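PDB 4A02: lytic chitin monooxygenase from Enterococcus faecalis, which cleaves glycosidic bonds in crystalline alpha- and beta-chitin oxidatively by a copper-dependent mechanism, in synergy with a chitinase. Local coordinates for residues A[9-14]-A[157-162]; A[61-66]-A[101-106]; A[93-98]-A[142-147]. One frame throughout, in Å; residues are numbered along the deposited sequence.

In the fold
Contacts 1 and 3 are buried, whereas contact 2 lies farther out, its centre about 15 Å from the centre of the chain, and is only partly buried. Contact 3 joins two strands of the larger sheet of the protein's beta sandwich. Contact 1 sets a short helix on the neighbouring strand 155-165, whose Gln159 and Ile161 amides bond to carbonyls of Ala146 and Ile144 in contact 3. Contact 2 ties two loops, and its Gln61 and Trp66 reach Arg10 of contact 1. The chemistry follows the place: a backbone ladder with apolar packing and a histidine-bonded end in contact 3, a buried ion pair and helix cap in contact 1, and side-chain amides bonded to irregular backbone in contact 2.

Contact 1. Residues A[9-14]-A[157-162]; sequences SRAFFG and FYQAID
Arg10 and Asp162 form a side-on salt bridge with two bonds: NE lies 2.8 Å from OD2 of Asp162, and NH2 donates to OD1. Each oxygen offers its syn lone pair, and the guanidinium and carboxylate planes are only 10° apart. The extended start of the arginine chain, with CG anti to the backbone N (chi1 -175°), carries the guanidinium across the strand to this acid; a bend at chi3 then turns NE and NH2 to the carboxylate. The remaining guanidinium nitrogen, NH1, is taken by the carbonyl of Leu58, while Asp162 OD1 also binds the hydroxyl of Tyr141. The methyl of Ala160 lies over one guanidinium face and Trp66 makes a cation-pi contact on the opposite face.

Next to this ion pair, a short, weakly bonded helical turn at about residues 10-13 rests its N-terminal end on strand 155-165. The three leading amides each find a different acceptor. Arg10 N donates to Ala160 O at 2.9 Å, in a nearly straight bond (174°). Ala11 N gives its hydrogen to a water, which in turn donates to the same Ala160 oxygen 2.8 Å away. Phe12 N reaches Ser9 OG at 2.9 Å, a classic N-cap, for which serine's short hydroxyl is well suited. That hydroxyl spends its own proton on Gln159 OE1, 2.7 Å from Ser9 OG, and OE1 accepts from Val4 N as well.

The Gln159 side chain is about 9 Å from that of the copper ligand His1. Because Arg10 and Asp162 are both buried, their mutual neutralisation, with neutral partners such as Leu58 O and Tyr141 OH around them, probably favours the charged form of each. Together with the Arg10 N and Ser9 OG bonds, the pair ties the helical turn to the strand.

Contact 2. Residues A[61-66]-A[101-106]; sequences QTATRW and NPNQPL
Pro102 points its carbonyl oxygen at the face of the Thr62 carbonyl, with Pro102 O only 3.0 Å from Thr62 C and close to perpendicular to the C=O bond, an orthogonal carbonyl contact in which an electron-rich oxygen meets an electron-poor carbon. It joins two side-chain-capped turns in loops at the edge of the beta sandwich. In the first, Thr62 OG1 accepts from Thr64 N, an ST turn. In the second, a type I beta turn from Asn101 to Gln104, Asn101 OD1 accepts from Asn103 N, an Asx turn; proline suits the second position, where its ring already fixes phi near the value required.

The same Pro102 oxygen accepts from Gln61 NE2 at 3.0 Å. In Gln61 the bend at chi2 (54°) turns the amide toward this oxygen; NE2 also bonds to Tyr141 OH, and OE1 takes a weak bond from Arg10 NH2. Such a long amide, able to donate and accept at once, fits this buried position between polar backbones. Leu106 crosses the glutamine at about a right angle, supplying an apolar neighbour beside OE1.

Farther out, Asn103 leans across to Ala63: Asn103 OD1 receives Ala63 N at 2.9 Å, but the donor stands 43° above the amide plane, off the lone pairs. Beside this bond, the Ala63 methyl carbon CB meets Pro102 CG at 4.3 Å.

Contact 3. Residues A[93-98]-A[142-147]; sequences YYITKN and HVIYAV
His142 lies edge-on between Thr96 and Asn98, at the end of an antiparallel ladder that pairs strands 88-96 and 142-150 in the larger sheet of the beta sandwich. Both ring nitrogens are engaged from the edge. ND1 is hydrogen-bonded to Thr96 OG1 at 2.7 Å, where either atom could be the donor, and NE2 donates to Asn98 OD1, though that bond is bent (135°). The asparagine amide is turned 40° from the imidazole plane; its OD1 also accepts from Lys139 N and its ND2 reaches Asp137 O, which fix its rotation.

Thr96 suits the last rung because its hydroxyl sits between the backbone N and carbonyl carbon (chi1 44°), aimed across the strands. OG1 can thereby accept from Val143 N at 2.9 Å, in the role a main-chain oxygen would otherwise play, while Thr96 N donates to Val143 O. Inward along the ladder, Tyr94 and Tyr145 form a hydrogen-bonded pair with both backbone bonds made.

On one face of the sheet, Tyr93, Ile144 and Ala146 meet strand 74-82 of the other sheet; Ile95, on the same face, packs on Ile114 and Pro135. Here Ile95 and Ile144 cross at a slant, CD1 of Ile95 lying 3.8 Å from CG1 of Ile144. The small Ala146 lets the Tyr93 ring come close, its CB 3.5 Å from Tyr93 CE2; the Tyr93 hydroxyl is held by Gln130 and by Trp80 NE1. The opposite face carries Tyr94 and Tyr145 among others: Tyr145 sends its hydroxyl to Leu47 O, and Tyr94 packs edge-to-face with Phe42. The Tyr94 ring presents its rim to strand 142-150, with CD1 3.5 Å from Tyr145 O and CE1 4.1 Å from Val147 CG2.

Contact 1. Residues A[9-14]-A[157-162]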
# COMPACT_ATOMS: atom_id res chain seq x y z
N SER A 9 1.84 -0.86 6.44
CA SER A 9 1.22 0.13 5.58
C SER A 9 0.74 1.31 6.39
O SER A 9 0.68 1.33 7.62
CB SER A 9 0.07 -0.45 4.79
OG SER A 9 -1.07 -0.60 5.64
N ARG A 10 0.36 2.37 5.66
CA ARG A 10 -0.10 3.59 6.30
C ARG A 10 -1.36 3.31 7.13
O ARG A 10 -1.50 3.74 8.28
CB ARG A 10 -0.30 4.65 5.23
CG ARG A 10 -0.67 6.02 5.75
CD ARG A 10 -0.97 6.98 4.63
NE ARG A 10 0.25 7.30 3.88
CZ ARG A 10 0.25 8.07 2.80
NH1 ARG A 10 -0.88 8.53 2.32
NH2 ARG A 10 1.39 8.33 2.18
N ALA A 11 -2.29 2.56 6.51
CA ALA A 11 -3.50 2.12 7.21
C ALA A 11 -3.18 1.22 8.37
O ALA A 11 -3.73 1.37 9.48
CB ALA A 11 -4.42 1.45 6.19
N PHE A 12 -2.32 0.22 8.13
CA PHE A 12 -1.93 -0.71 9.20
C PHE A 12 -1.43 0.02 10.42
O PHE A 12 -1.88 -0.22 11.55
CB PHE A 12 -0.87 -1.65 8.65
CG PHE A 12 -0.21 -2.55 9.66
CD1 PHE A 12 -0.83 -3.73 10.08
CD2 PHE A 12 1.05 -2.27 10.15
CE1 PHE A 12 -0.19 -4.60 10.92
CE2 PHE A 12 1.71 -3.17 11.01
CZ PHE A 12 1.07 -4.32 11.37
N PHE A 13 -0.47 0.95 10.23
CA PHE A 13 0.11 1.67 11.36
C PHE A 13 -0.90 2.59 12.03
O PHE A 13 -0.66 2.99 13.18
CB PHE A 13 1.34 2.42 10.95
CG PHE A 13 2.62 1.60 10.90
CD1 PHE A 13 2.95 0.68 11.84
CD2 PHE A 13 3.52 1.81 9.88
CE1 PHE A 13 4.16 -0.01 11.85
CE2 PHE A 13 4.76 1.12 9.91
CZ PHE A 13 5.04 0.25 10.87
N GLY A 14 -1.99 2.97 11.37
CA GLY A 14 -3.02 3.75 12.02
C GLY A 14 -4.03 2.94 12.80
O GLY A 14 -4.93 3.54 13.39
N PHE A 157 -7.58 -4.50 -3.37
CA PHE A 157 -7.26 -3.84 -2.11
C PHE A 157 -5.97 -3.07 -2.28
O PHE A 157 -4.97 -3.59 -2.79
CB PHE A 157 -7.15 -4.86 -0.96
CG PHE A 157 -8.50 -5.41 -0.61
CD1 PHE A 157 -9.09 -6.40 -1.41
CD2 PHE A 157 -9.26 -4.91 0.44
CE1 PHE A 157 -10.37 -6.84 -1.17
CE2 PHE A 157 -10.53 -5.33 0.69
CZ PHE A 157 -11.11 -6.27 -0.13
N TYR A 158 -6.00 -1.79 -1.89
CA TYR A 158 -4.96 -0.83 -2.20
C TYR A 158 -4.28 -0.36 -0.93
O TYR A 158 -4.94 0.07 0.01
CB TYR A 158 -5.59 0.38 -2.91
CG TYR A 158 -6.17 0.07 -4.29
CD1 TYR A 158 -7.46 -0.37 -4.46
CD2 TYR A 158 -5.37 0.26 -5.44
CE1 TYR A 158 -7.95 -0.63 -5.74
CE2 TYR A 158 -5.86 0.03 -6.69
CZ TYR A 158 -7.17 -0.42 -6.84
OH TYR A 158 -7.61 -0.65 -8.14
N GLN A 159 -2.95 -0.47 -0.92
CA GLN A 159 -2.15 -0.23 0.29
C GLN A 159 -0.97 0.68 -0.01
O GLN A 159 0.05 0.26 -0.55
CB GLN A 159 -1.68 -1.56 0.85
CG GLN A 159 -2.81 -2.39 1.42
CD GLN A 159 -3.21 -1.90 2.80
OE1 GLN A 159 -2.40 -1.98 3.73
NE2 GLN A 159 -4.43 -1.42 2.96
N ALA A 160 -1.10 1.95 0.41
CA ALA A 160 0.03 2.86 0.43
C ALA A 160 0.90 2.59 1.65
O ALA A 160 0.38 2.40 2.76
CB ALA A 160 -0.48 4.31 0.49
N ILE A 161 2.21 2.58 1.43
CA ILE A 161 3.21 2.23 2.46
C ILE A 161 4.29 3.29 2.42
O ILE A 161 4.92 3.52 1.38
CB ILE A 161 3.81 0.85 2.14
CG1 ILE A 161 2.76 -0.26 2.03
CG2 ILE A 161 4.89 0.49 3.15
CD1 ILE A 161 3.04 -1.23 0.96
N ASP A 162 4.51 3.98 3.54
CA ASP A 162 5.52 5.02 3.65
C ASP A 162 6.86 4.42 4.09
O ASP A 162 6.91 3.73 5.12
CB ASP A 162 5.07 6.06 4.68
CG ASP A 162 3.79 6.73 4.30
OD1 ASP A 162 3.85 7.61 3.38
OD2 ASP A 162 2.73 6.40 4.88
O HOH W 1 -2.29 2.00 3.63

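Contact 2. Residues A[61-66]-A[101-106]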
# COMPACT_ATOMS: atom_id res chain seq x y z
N GLN A 61 -1.16 14.46 2.74
CA GLN A 61 0.22 14.24 2.29
C GLN A 61 1.07 15.45 2.64
O GLN A 61 0.93 16.52 2.04
CB GLN A 61 0.24 13.95 0.79
CG GLN A 61 1.58 13.47 0.27
CD GLN A 61 2.12 12.27 1.01
OE1 GLN A 61 1.51 11.19 0.96
NE2 GLN A 61 3.25 12.41 1.69
N THR A 62 1.92 15.27 3.63
CA THR A 62 2.97 16.23 3.97
C THR A 62 4.22 15.42 4.25
O THR A 62 4.17 14.21 4.47
CB THR A 62 2.66 17.13 5.19
OG1 THR A 62 2.89 16.34 6.35
CG2 THR A 62 1.24 17.63 5.20
N ALA A 63 5.36 16.11 4.32
CA ALA A 63 6.60 15.41 4.60
C ALA A 63 6.66 14.82 5.99
O ALA A 63 7.48 13.90 6.22
CB ALA A 63 7.78 16.42 4.45
N THR A 64 5.88 15.27 6.92
CA THR A 64 5.90 14.82 8.30
C THR A 64 4.62 14.09 8.74
O THR A 64 4.55 13.67 9.89
CB THR A 64 6.20 15.96 9.26
OG1 THR A 64 5.21 16.95 9.14
CG2 THR A 64 7.58 16.55 8.93
N ARG A 65 3.64 13.92 7.87
CA ARG A 65 2.36 13.40 8.27
C ARG A 65 2.41 11.95 8.75
O ARG A 65 1.63 11.57 9.62
CB ARG A 65 1.38 13.52 7.10
CG ARG A 65 -0.06 13.18 7.36
CD ARG A 65 -0.76 14.17 8.30
NE ARG A 65 -2.20 13.86 8.38
CZ ARG A 65 -2.69 12.82 9.05
NH1 ARG A 65 -1.93 12.14 9.88
NH2 ARG A 65 -3.93 12.54 8.91
N TRP A 66 3.24 11.13 8.11
CA TRP A 66 3.17 9.69 8.24
C TRP A 66 4.48 9.10 8.73
O TRP A 66 5.57 9.58 8.41
CB TRP A 66 2.82 9.06 6.87
CG TRP A 66 1.62 9.62 6.24
CD1 TRP A 66 1.51 10.29 5.06
CD2 TRP A 66 0.25 9.57 6.76
NE1 TRP A 66 0.22 10.66 4.79
CE2 TRP A 66 -0.57 10.22 5.83
CE3 TRP A 66 -0.32 9.05 7.94
CZ2 TRP A 66 -1.95 10.35 6.02
CZ3 TRP A 66 -1.66 9.18 8.11
CH2 TRP A 66 -2.46 9.82 7.18
N ASN A 101 6.83 14.94 -4.87
CA ASN A 101 6.62 16.02 -3.90
C ASN A 101 5.85 15.48 -2.69
O ASN A 101 4.65 15.15 -2.82
CB ASN A 101 5.86 17.17 -4.56
CG ASN A 101 5.86 18.38 -3.70
OD1 ASN A 101 5.71 18.30 -2.48
ND2 ASN A 101 5.97 19.53 -4.33
N PRO A 102 6.48 15.38 -1.52
CA PRO A 102 5.83 14.77 -0.38
C PRO A 102 4.81 15.66 0.30
O PRO A 102 4.20 15.25 1.29
CB PRO A 102 7.02 14.47 0.56
CG PRO A 102 7.95 15.63 0.27
CD PRO A 102 7.86 15.79 -1.21
N ASN A 103 4.62 16.89 -0.21
CA ASN A 103 3.65 17.84 0.26
C ASN A 103 2.50 18.07 -0.70
O ASN A 103 1.75 19.03 -0.52
CB ASN A 103 4.34 19.16 0.64
CG ASN A 103 5.30 18.95 1.77
OD1 ASN A 103 4.89 18.56 2.87
ND2 ASN A 103 6.60 19.20 1.57
N GLN A 104 2.31 17.20 -1.68
CA GLN A 104 1.26 17.33 -2.63
C GLN A 104 0.51 15.98 -2.75
O GLN A 104 1.09 14.93 -2.47
CB GLN A 104 1.78 17.71 -4.01
CG GLN A 104 2.33 19.11 -4.07
CD GLN A 104 2.87 19.51 -5.41
OE1 GLN A 104 3.18 18.67 -6.30
NE2 GLN A 104 2.99 20.78 -5.66
N PRO A 105 -0.72 16.01 -3.22
CA PRO A 105 -1.49 14.77 -3.34
C PRO A 105 -0.77 13.75 -4.25
O PRO A 105 -0.13 14.08 -5.25
CB PRO A 105 -2.82 15.26 -3.95
CG PRO A 105 -2.93 16.67 -3.51
CD PRO A 105 -1.53 17.22 -3.60
N LEU A 106 -0.93 12.47 -3.91
CA LEU A 106 -0.32 11.40 -4.66
C LEU A 106 -0.95 11.24 -6.03
O LEU A 106 -2.15 11.22 -6.19
CB LEU A 106 -0.43 10.08 -3.91
CG LEU A 106 0.32 9.99 -2.59
CD1 LEU A 106 -0.01 8.67 -1.88
CD2 LEU A 106 1.83 10.12 -2.75

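Contact 3. Residues A[93-98]-A[142-147]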
# COMPACT_ATOMS: atom_id res chain seq x y z
N TYR A 93 2.92 -3.87 -7.58
CA TYR A 93 3.64 -2.94 -6.72
C TYR A 93 4.24 -1.83 -7.53
O TYR A 93 4.83 -2.06 -8.60
CB TYR A 93 4.74 -3.66 -5.95
CG TYR A 93 4.25 -4.73 -5.03
CD1 TYR A 93 4.00 -6.03 -5.48
CD2 TYR A 93 4.00 -4.47 -3.69
CE1 TYR A 93 3.54 -6.99 -4.61
CE2 TYR A 93 3.54 -5.44 -2.84
CZ TYR A 93 3.32 -6.72 -3.29
OH TYR A 93 2.86 -7.63 -2.37
N TYR A 94 4.11 -0.61 -7.00
CA TYR A 94 4.62 0.63 -7.56
C TYR A 94 5.42 1.36 -6.52
O TYR A 94 5.15 1.19 -5.32
CB TYR A 94 3.44 1.51 -8.03
CG TYR A 94 2.44 0.85 -8.93
CD1 TYR A 94 1.44 0.01 -8.39
CD2 TYR A 94 2.45 1.01 -10.30
CE1 TYR A 94 0.50 -0.60 -9.19
CE2 TYR A 94 1.50 0.36 -11.12
CZ TYR A 94 0.53 -0.46 -10.52
OH TYR A 94 -0.38 -1.08 -11.35
N ILE A 95 6.34 2.25 -6.92
CA ILE A 95 7.02 3.09 -5.97
C ILE A 95 7.23 4.47 -6.59
O ILE A 95 7.54 4.60 -7.79
CB ILE A 95 8.33 2.48 -5.46
CG1 ILE A 95 8.89 3.25 -4.27
CG2 ILE A 95 9.36 2.33 -6.56
CD1 ILE A 95 10.07 2.56 -3.62
N THR A 96 7.11 5.51 -5.77
CA THR A 96 7.38 6.85 -6.20
C THR A 96 8.78 6.98 -6.78
O THR A 96 9.72 6.30 -6.35
CB THR A 96 7.23 7.83 -5.00
OG1 THR A 96 7.85 7.28 -3.85
CG2 THR A 96 5.79 8.11 -4.67
N LYS A 97 8.92 7.87 -7.75
CA LYS A 97 10.19 8.29 -8.31
C LYS A 97 10.89 9.25 -7.37
O LYS A 97 10.26 10.07 -6.70
CB LYS A 97 9.94 8.97 -9.67
CG LYS A 97 9.25 8.07 -10.66
CD LYS A 97 8.72 8.84 -11.85
CE LYS A 97 9.64 8.82 -12.87
NZ LYS A 97 9.53 7.73 -13.85
N ASN A 98 12.24 9.22 -7.38
CA ASN A 98 12.96 10.28 -6.69
C ASN A 98 12.48 11.63 -7.17
O ASN A 98 12.30 11.85 -8.38
CB ASN A 98 14.47 10.18 -6.93
CG ASN A 98 15.18 9.13 -6.15
OD1 ASN A 98 14.70 8.63 -5.10
ND2 ASN A 98 16.37 8.80 -6.60
N HIS A 142 9.75 7.72 0.37
CA HIS A 142 9.05 7.18 -0.76
C HIS A 142 7.76 6.53 -0.29
O HIS A 142 7.59 6.20 0.88
CB HIS A 142 9.92 6.14 -1.51
CG HIS A 142 10.95 6.84 -2.36
ND1 HIS A 142 10.53 7.44 -3.54
CD2 HIS A 142 12.26 7.13 -2.15
CE1 HIS A 142 11.59 8.01 -4.02
NE2 HIS A 142 12.65 7.86 -3.23
N VAL A 143 6.84 6.36 -1.27
CA VAL A 143 5.62 5.62 -1.05
C VAL A 143 5.62 4.43 -1.99
O VAL A 143 5.75 4.58 -3.20
CB VAL A 143 4.37 6.50 -1.24
CG1 VAL A 143 3.09 5.67 -1.10
CG2 VAL A 143 4.36 7.64 -0.24
N ILE A 144 5.46 3.24 -1.41
CA ILE A 144 5.17 2.02 -2.15
C ILE A 144 3.66 1.87 -2.20
O ILE A 144 2.98 2.05 -1.20
CB ILE A 144 5.84 0.80 -1.50
CG1 ILE A 144 7.36 0.94 -1.46
CG2 ILE A 144 5.41 -0.50 -2.17
CD1 ILE A 144 8.03 -0.05 -0.56
N TYR A 145 3.13 1.52 -3.38
CA TYR A 145 1.71 1.30 -3.55
C TYR A 145 1.52 -0.16 -3.96
O TYR A 145 2.00 -0.58 -4.99
CB TYR A 145 1.12 2.21 -4.58
CG TYR A 145 -0.37 2.40 -4.56
CD1 TYR A 145 -1.02 2.76 -3.39
CD2 TYR A 145 -1.12 2.30 -5.72
CE1 TYR A 145 -2.41 2.97 -3.37
CE2 TYR A 145 -2.49 2.57 -5.72
CZ TYR A 145 -3.12 2.91 -4.55
OH TYR A 145 -4.45 3.20 -4.59
N ALA A 146 0.87 -0.91 -3.08
CA ALA A 146 0.68 -2.36 -3.23
C ALA A 146 -0.79 -2.63 -3.51
O ALA A 146 -1.66 -2.10 -2.83
CB ALA A 146 1.12 -3.05 -1.97
N VAL A 147 -1.05 -3.48 -4.52
CA VAL A 147 -2.41 -3.69 -4.99
C VAL A 147 -2.69 -5.17 -5.12
O VAL A 147 -2.08 -5.88 -5.94
CB VAL A 147 -2.61 -3.02 -6.38
CG1 VAL A 147 -4.08 -3.16 -6.79
CG2 VAL A 147 -2.21 -1.57 -6.33